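Local coordinates for protein UDP-glucose 4-epimerase (Campylobacter jejuni subsp. jejuni serotype O:2, PDB 7K3P) that probably interconverts UDP-glucose and UDP-galactose, and their N-acetylated counterparts, by inverting the sugar at C4 with the help of bound NAD, at residues A[130-142]-A[181-193]. The protein carries 2 engineered substitutions. Residues are numbered along the deposited sequence; the frame is centred on the assembly and turned at random.
With NAD (nicotinamide-adenine-dinucleotide), chain C.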
loop_
_atom_site.group_PDB
_atom_site.type_symbol
_atom_site.label_atom_id
_atom_site.label_comp_id
_atom_site.label_asym_id
_atom_site.label_seq_id
_atom_site.Cartn_x
_atom_site.Cartn_y
_atom_site.Cartn_z
ATOM N N VAL A 130 -10.485 -2.609 19.362
ATOM C CA VAL A 130 -10.551 -1.172 19.157
ATOM C C VAL A 130 -11.320 -1.033 17.861
ATOM O O VAL A 130 -10.800 -1.349 16.778
ATOM C CB VAL A 130 -9.171 -0.525 19.038
ATOM C CG1 VAL A 130 -9.314 0.979 19.029
ATOM C CG2 VAL A 130 -8.274 -0.940 20.207
ATOM N N ASN A 131 -12.576 -0.619 17.966
ATOM C CA ASN A 131 -13.469 -0.709 16.820
ATOM C C ASN A 131 -13.881 0.638 16.225
ATOM O O ASN A 131 -14.749 0.708 15.357
ATOM C CB ASN A 131 -14.682 -1.579 17.163
ATOM C CG ASN A 131 -14.405 -3.055 16.940
ATOM O OD1 ASN A 131 -13.766 -3.428 15.953
ATOM N ND2 ASN A 131 -14.877 -3.903 17.854
ATOM N N LYS A 132 -13.257 1.700 16.709
ATOM C CA LYS A 132 -13.380 3.013 16.090
ATOM C C LYS A 132 -11.982 3.560 15.803
ATOM O O LYS A 132 -11.170 3.725 16.719
ATOM C CB LYS A 132 -14.172 3.968 16.993
ATOM C CG LYS A 132 -15.654 3.551 17.148
ATOM C CD LYS A 132 -16.332 4.305 18.276
ATOM C CE LYS A 132 -17.772 3.812 18.444
ATOM N NZ LYS A 132 -18.440 4.549 19.538
ATOM N N PHE A 133 -11.706 3.831 14.530
ATOM C CA PHE A 133 -10.374 4.265 14.101
ATOM C C PHE A 133 -10.486 5.578 13.317
ATOM O O PHE A 133 -11.049 5.593 12.226
ATOM C CB PHE A 133 -9.762 3.165 13.216
ATOM C CG PHE A 133 -8.277 3.301 12.994
ATOM C CD1 PHE A 133 -7.753 4.381 12.292
ATOM C CD2 PHE A 133 -7.406 2.325 13.467
ATOM C CE1 PHE A 133 -6.370 4.497 12.079
ATOM C CE2 PHE A 133 -6.034 2.429 13.269
ATOM C CZ PHE A 133 -5.510 3.515 12.571
ATOM N N ILE A 134 -9.979 6.679 13.868
ATOM C CA ILE A 134 -9.992 7.931 13.118
ATOM C C ILE A 134 -8.599 8.134 12.511
ATOM O O ILE A 134 -7.593 8.188 13.240
ATOM C CB ILE A 134 -10.490 9.135 13.970
ATOM C CG1 ILE A 134 -11.976 8.949 14.339
ATOM C CG2 ILE A 134 -10.347 10.441 13.193
ATOM C CD1 ILE A 134 -12.187 8.296 15.655
ATOM N N PHE A 135 -8.534 8.194 11.179
ATOM C CA PHE A 135 -7.243 8.267 10.475
ATOM C C PHE A 135 -7.038 9.624 9.813
ATOM O O PHE A 135 -7.856 10.054 8.982
ATOM C CB PHE A 135 -7.167 7.155 9.431
ATOM C CG PHE A 135 -5.876 7.132 8.645
ATOM C CD1 PHE A 135 -4.648 7.212 9.294
ATOM C CD2 PHE A 135 -5.896 6.982 7.258
ATOM C CE1 PHE A 135 -3.445 7.180 8.563
ATOM C CE2 PHE A 135 -4.711 6.938 6.519
ATOM C CZ PHE A 135 -3.479 7.032 7.178
ATOM N N SER A 136 -5.957 10.306 10.192
ATOM C CA SER A 136 -5.547 11.522 9.516
ATOM C C SER A 136 -4.906 11.153 8.181
ATOM O O SER A 136 -3.717 10.784 8.139
ATOM C CB SER A 136 -4.525 12.285 10.348
ATOM O OG SER A 136 -5.012 12.537 11.640
ATOM N N SER A 137 -5.685 11.238 7.101
ATOM C CA SER A 137 -5.129 11.039 5.766
ATOM C C SER A 137 -4.769 12.424 5.228
ATOM O O SER A 137 -4.407 13.303 6.000
ATOM C CB SER A 137 -6.141 10.342 4.871
ATOM O OG SER A 137 -5.571 10.031 3.618
ATOM N N THR A 138 -4.888 12.636 3.921
ATOM C CA THR A 138 -4.412 13.891 3.335
ATOM C C THR A 138 -5.026 14.137 1.966
ATOM O O THR A 138 -5.390 13.196 1.273
ATOM C CB THR A 138 -2.865 13.887 3.150
ATOM O OG1 THR A 138 -2.461 15.025 2.362
ATOM C CG2 THR A 138 -2.408 12.608 2.420
ATOM N N ALA A 139 -5.116 15.405 1.567
ATOM C CA ALA A 139 -5.564 15.715 0.203
ATOM C C ALA A 139 -4.550 15.242 -0.848
ATOM O O ALA A 139 -4.891 15.090 -2.018
ATOM C CB ALA A 139 -5.853 17.218 0.041
ATOM N N ALA A 140 -3.307 15.000 -0.436
ATOM C CA ALA A 140 -2.310 14.422 -1.352
ATOM C C ALA A 140 -2.793 13.109 -1.982
ATOM O O ALA A 140 -2.284 12.685 -3.031
ATOM C CB ALA A 140 -0.934 14.226 -0.638
ATOM N N THR A 141 -3.774 12.454 -1.360
ATOM C CA THR A 141 -4.313 11.242 -1.961
ATOM C C THR A 141 -5.000 11.530 -3.297
ATOM O O THR A 141 -5.128 10.634 -4.126
ATOM C CB THR A 141 -5.293 10.496 -1.049
ATOM O OG1 THR A 141 -6.358 11.380 -0.653
ATOM C CG2 THR A 141 -4.559 9.943 0.183
ATOM N N TYR A 142 -5.457 12.764 -3.499
ATOM C CA TYR A 142 -6.097 13.107 -4.777
ATOM C C TYR A 142 -5.094 13.369 -5.893
ATOM O O TYR A 142 -5.484 13.443 -7.068
ATOM C CB TYR A 142 -6.998 14.338 -4.645
ATOM C CG TYR A 142 -8.139 14.157 -3.678
ATOM C CD1 TYR A 142 -9.091 13.163 -3.868
ATOM C CD2 TYR A 142 -8.269 14.990 -2.580
ATOM C CE1 TYR A 142 -10.148 13.002 -2.972
ATOM C CE2 TYR A 142 -9.318 14.841 -1.687
ATOM C CZ TYR A 142 -10.246 13.845 -1.885
ATOM O OH TYR A 142 -11.285 13.703 -0.982
ATOM N N PRO A 181 -17.149 -6.077 9.990
ATOM C CA PRO A 181 -18.262 -5.113 10.036
ATOM C C PRO A 181 -18.296 -4.318 11.333
ATOM O O PRO A 181 -18.697 -3.149 11.336
ATOM C CB PRO A 181 -19.494 -6.013 9.937
ATOM C CG PRO A 181 -19.030 -7.146 9.079
ATOM C CD PRO A 181 -17.578 -7.386 9.465
ATOM N N GLU A 182 -17.860 -4.944 12.421
ATOM C CA GLU A 182 -17.810 -4.283 13.719
ATOM C C GLU A 182 -16.741 -3.188 13.781
ATOM O O GLU A 182 -16.828 -2.262 14.603
ATOM C CB GLU A 182 -17.583 -5.324 14.832
ATOM C CG GLU A 182 -16.197 -6.023 14.820
ATOM C CD GLU A 182 -16.098 -7.202 13.843
ATOM O OE1 GLU A 182 -16.809 -7.203 12.817
ATOM O OE2 GLU A 182 -15.305 -8.137 14.106
ATOM N N PHE A 183 -15.724 -3.293 12.924
ATOM C CA PHE A 183 -14.614 -2.342 12.949
ATOM C C PHE A 183 -14.947 -1.110 12.108
ATOM O O PHE A 183 -15.109 -1.220 10.885
ATOM C CB PHE A 183 -13.311 -3.006 12.443
ATOM C CG PHE A 183 -12.150 -2.054 12.330
ATOM C CD1 PHE A 183 -11.421 -1.688 13.456
ATOM C CD2 PHE A 183 -11.777 -1.535 11.089
ATOM C CE1 PHE A 183 -10.335 -0.807 13.360
ATOM C CE2 PHE A 183 -10.700 -0.654 10.974
ATOM C CZ PHE A 183 -9.977 -0.287 12.104
ATOM N N LYS A 184 -15.027 0.053 12.761
ATOM C CA LYS A 184 -15.392 1.306 12.091
ATOM C C LYS A 184 -14.216 2.269 11.944
ATOM O O LYS A 184 -13.477 2.532 12.900
ATOM C CB LYS A 184 -16.505 2.040 12.855
ATOM C CG LYS A 184 -17.897 1.401 12.826
ATOM C CD LYS A 184 -18.861 2.383 13.506
ATOM C CE LYS A 184 -20.294 1.883 13.593
ATOM N NZ LYS A 184 -21.075 2.881 14.399
ATOM N N HIS A 185 -14.069 2.826 10.750
ATOM C CA HIS A 185 -13.006 3.785 10.500
ATOM C C HIS A 185 -13.604 5.067 9.945
ATOM O O HIS A 185 -14.580 5.031 9.205
ATOM C CB HIS A 185 -11.984 3.225 9.505
ATOM C CG HIS A 185 -12.509 3.058 8.110
ATOM N ND1 HIS A 185 -13.064 1.877 7.663
ATOM C CD2 HIS A 185 -12.550 3.917 7.057
ATOM C CE1 HIS A 185 -13.422 2.014 6.395
ATOM N NE2 HIS A 185 -13.126 3.238 6.003
ATOM N N CYS A 186 -13.015 6.196 10.317
ATOM C CA CYS A 186 -13.349 7.443 9.667
ATOM C C CYS A 186 -12.063 8.100 9.193
ATOM O O CYS A 186 -11.183 8.404 9.995
ATOM C CB CYS A 186 -14.077 8.370 10.632
ATOM S SG CYS A 186 -14.795 9.807 9.797
ATOM N N ILE A 187 -11.956 8.306 7.888
ATOM C CA ILE A 187 -10.762 8.897 7.311
ATOM C C ILE A 187 -10.966 10.377 7.046
ATOM O O ILE A 187 -11.966 10.771 6.434
ATOM C CB ILE A 187 -10.406 8.211 5.987
ATOM C CG1 ILE A 187 -9.902 6.785 6.253
ATOM C CG2 ILE A 187 -9.358 9.050 5.225
ATOM C CD1 ILE A 187 -10.128 5.836 5.074
ATOM N N LEU A 188 -10.020 11.201 7.485
ATOM C CA LEU A 188 -10.104 12.639 7.231
ATOM C C LEU A 188 -9.015 13.081 6.238
ATOM O O LEU A 188 -7.818 12.829 6.457
ATOM C CB LEU A 188 -9.999 13.429 8.549
ATOM C CG LEU A 188 -11.076 13.117 9.596
ATOM C CD1 LEU A 188 -10.933 13.999 10.820
ATOM C CD2 LEU A 188 -12.455 13.311 8.982
ATOM N N ARG A 189 -9.420 13.724 5.141
ATOM C CA ARG A 189 -8.452 14.300 4.193
ATOM C C ARG A 189 -8.546 15.821 4.238
ATOM O O ARG A 189 -9.646 16.373 4.368
ATOM C CB ARG A 189 -8.743 13.823 2.775
ATOM C CG ARG A 189 -8.769 12.309 2.588
ATOM C CD ARG A 189 -9.314 11.980 1.221
ATOM N NE ARG A 189 -9.429 10.544 0.992
ATOM C CZ ARG A 189 -10.327 10.001 0.186
ATOM N NH1 ARG A 189 -11.181 10.787 -0.476
ATOM N NH2 ARG A 189 -10.374 8.687 0.048
ATOM N N TYR A 190 -7.407 16.499 4.124
ATOM C CA TYR A 190 -7.394 17.955 4.146
ATOM C C TYR A 190 -6.105 18.485 3.558
ATOM O O TYR A 190 -5.116 17.746 3.417
ATOM C CB TYR A 190 -7.594 18.495 5.576
ATOM C CG TYR A 190 -6.793 17.757 6.646
ATOM C CD1 TYR A 190 -7.216 16.529 7.143
ATOM C CD2 TYR A 190 -5.639 18.315 7.179
ATOM C CE1 TYR A 190 -6.481 15.858 8.149
ATOM C CE2 TYR A 190 -4.921 17.673 8.172
ATOM C CZ TYR A 190 -5.343 16.448 8.645
ATOM O OH TYR A 190 -4.605 15.822 9.631
ATOM N N PHE A 191 -6.120 19.763 3.204
ATOM C CA PHE A 191 -4.934 20.410 2.675
ATOM C C PHE A 191 -4.054 20.918 3.816
ATOM O O PHE A 191 -4.130 20.417 4.941
ATOM C CB PHE A 191 -5.342 21.533 1.716
ATOM C CG PHE A 191 -5.787 21.029 0.372
ATOM C CD1 PHE A 191 -4.854 20.783 -0.635
ATOM C CD2 PHE A 191 -7.127 20.762 0.121
ATOM C CE1 PHE A 191 -5.256 20.298 -1.880
ATOM C CE2 PHE A 191 -7.540 20.279 -1.119
ATOM C CZ PHE A 191 -6.604 20.048 -2.125
ATOM N N ASN A 192 -3.235 21.923 3.537
ATOM C CA ASN A 192 -2.230 22.374 4.487
ATOM C C ASN A 192 -2.841 22.999 5.755
ATOM O O ASN A 192 -3.851 23.725 5.685
ATOM C CB ASN A 192 -1.315 23.386 3.803
ATOM C CG ASN A 192 -0.196 23.867 4.713
ATOM O OD1 ASN A 192 -0.170 25.031 5.135
ATOM N ND2 ASN A 192 0.722 22.966 5.040
ATOM N N VAL A 193 -2.244 22.733 6.913
ATOM C CA VAL A 193 -2.711 23.414 8.120
ATOM C C VAL A 193 -1.745 24.499 8.592
ATOM O O VAL A 193 -0.556 24.254 8.779
ATOM C CB VAL A 193 -3.185 22.446 9.245
ATOM C CG1 VAL A 193 -3.156 21.000 8.791
ATOM C CG2 VAL A 193 -2.447 22.684 10.547
HETATM P PA NAD C . 3.560 16.226 13.413
HETATM O O1A NAD C . 4.941 15.813 12.964
HETATM O O2A NAD C . 3.618 17.480 14.238
HETATM O O5B NAD C . 2.902 15.109 14.313
HETATM C C5B NAD C . 3.345 13.792 14.156
HETATM C C4B NAD C . 3.544 13.180 15.487
HETATM O O4B NAD C . 3.639 11.787 15.409
HETATM C C3B NAD C . 4.852 13.706 16.157
HETATM O O3B NAD C . 4.723 14.264 17.520
HETATM C C2B NAD C . 5.835 12.523 15.980
HETATM O O2B NAD C . 6.788 12.462 16.953
HETATM C C1B NAD C . 4.864 11.387 16.029
HETATM N N9A NAD C . 5.400 10.161 15.417
HETATM C C8A NAD C . 5.895 10.032 14.168
HETATM N N7A NAD C . 6.314 8.774 13.959
HETATM C C5A NAD C . 6.100 8.051 15.066
HETATM C C6A NAD C . 6.338 6.716 15.431
HETATM N N6A NAD C . 6.926 5.803 14.480
HETATM N N1A NAD C . 5.987 6.282 16.658
HETATM C C2A NAD C . 5.432 7.100 17.568
HETATM N N3A NAD C . 5.198 8.419 17.258
HETATM C C4A NAD C . 5.516 8.914 16.027
HETATM O O3 NAD C . 2.670 16.426 12.111
HETATM P PN NAD C . 1.249 17.111 12.120
HETATM O O1N NAD C . 0.737 17.265 13.541
HETATM O O2N NAD C . 1.387 18.450 11.462
HETATM O O5D NAD C . 0.270 16.193 11.284
HETATM C C5D NAD C . -0.265 15.048 11.907
HETATM C C4D NAD C . -1.039 14.189 10.921
HETATM O O4D NAD C . -1.923 14.969 10.146
HETATM C C3D NAD C . -0.166 13.338 10.006
HETATM O O3D NAD C . -0.747 12.109 9.829
HETATM C C2D NAD C . -0.193 14.012 8.700
HETATM O O2D NAD C . 0.029 13.175 7.626
HETATM C C1D NAD C . -1.598 14.670 8.735
HETATM N N1N NAD C . -1.760 15.898 7.828
HETATM C C2N NAD C . -1.059 17.025 8.213
HETATM C C3N NAD C . -1.160 18.179 7.443
HETATM C C7N NAD C . -0.401 19.415 7.851
HETATM O O7N NAD C . 0.328 19.428 8.831
HETATM N N7N NAD C . -0.535 20.593 7.060
HETATM C C4N NAD C . -1.963 18.185 6.318
HETATM C C5N NAD C . -2.656 17.056 5.945
HETATM C C6N NAD C . -2.562 15.883 6.706
#
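Arg189 runs out extended from CG to NE to meet Tyr142: its NH1 bonds to Tyr142 OH at 3.0 Å, with the hydroxyl at the guanidinium edge, near its plane, and the phenol ring turned 85° to that plane. Tyr142 OH is also hydrogen-bonded to Asn271. On the arginine, NH2 forms a salt bridge with Glu170 OE1, whose carboxylate also binds Ser137 OG, and NH1 also bonds to Glu152 O. Nearby, Ala139 CB sits almost centrally over one face of the Phe191 ring, 3.5 Å from its centroid, a clear CH-pi contact, while Ala139 N bonds to Tyr190 O. Tyr190 turns back toward the cofactor because CG lies between its backbone N and carbonyl carbon (chi1 43°); the hydroxyl donates to NAD O4D at 2.9 Å, and the phenol ring passes close to the nicotinamide, obliquely. Across the contact, Ser136 CB lies 3.6 Å from Tyr190 OH. The two strands thus illustrate the Rossmann principle that the C-terminal ends of parallel strands build the nucleotide site. Further back, six backbone bonds zip them together, from Lys184 N to Asn131 O through Ser137 N to Leu188 O. Phe135 CD2 lies alongside Ile187 CG1 on one face, as Ile134 and Cys186 pair on the other. At the opposite end Phe183 CZ packs 3.6 Å from Phe133 CB, with Asn131 OD1 at the Phe183 ring edge. Helix 161-179 covers the Phe135 and Ile187 face and helix 248-261 the Ile134 and Leu188 face, while strands 90-93 and 268-271 flank the pair within the parallel sheet.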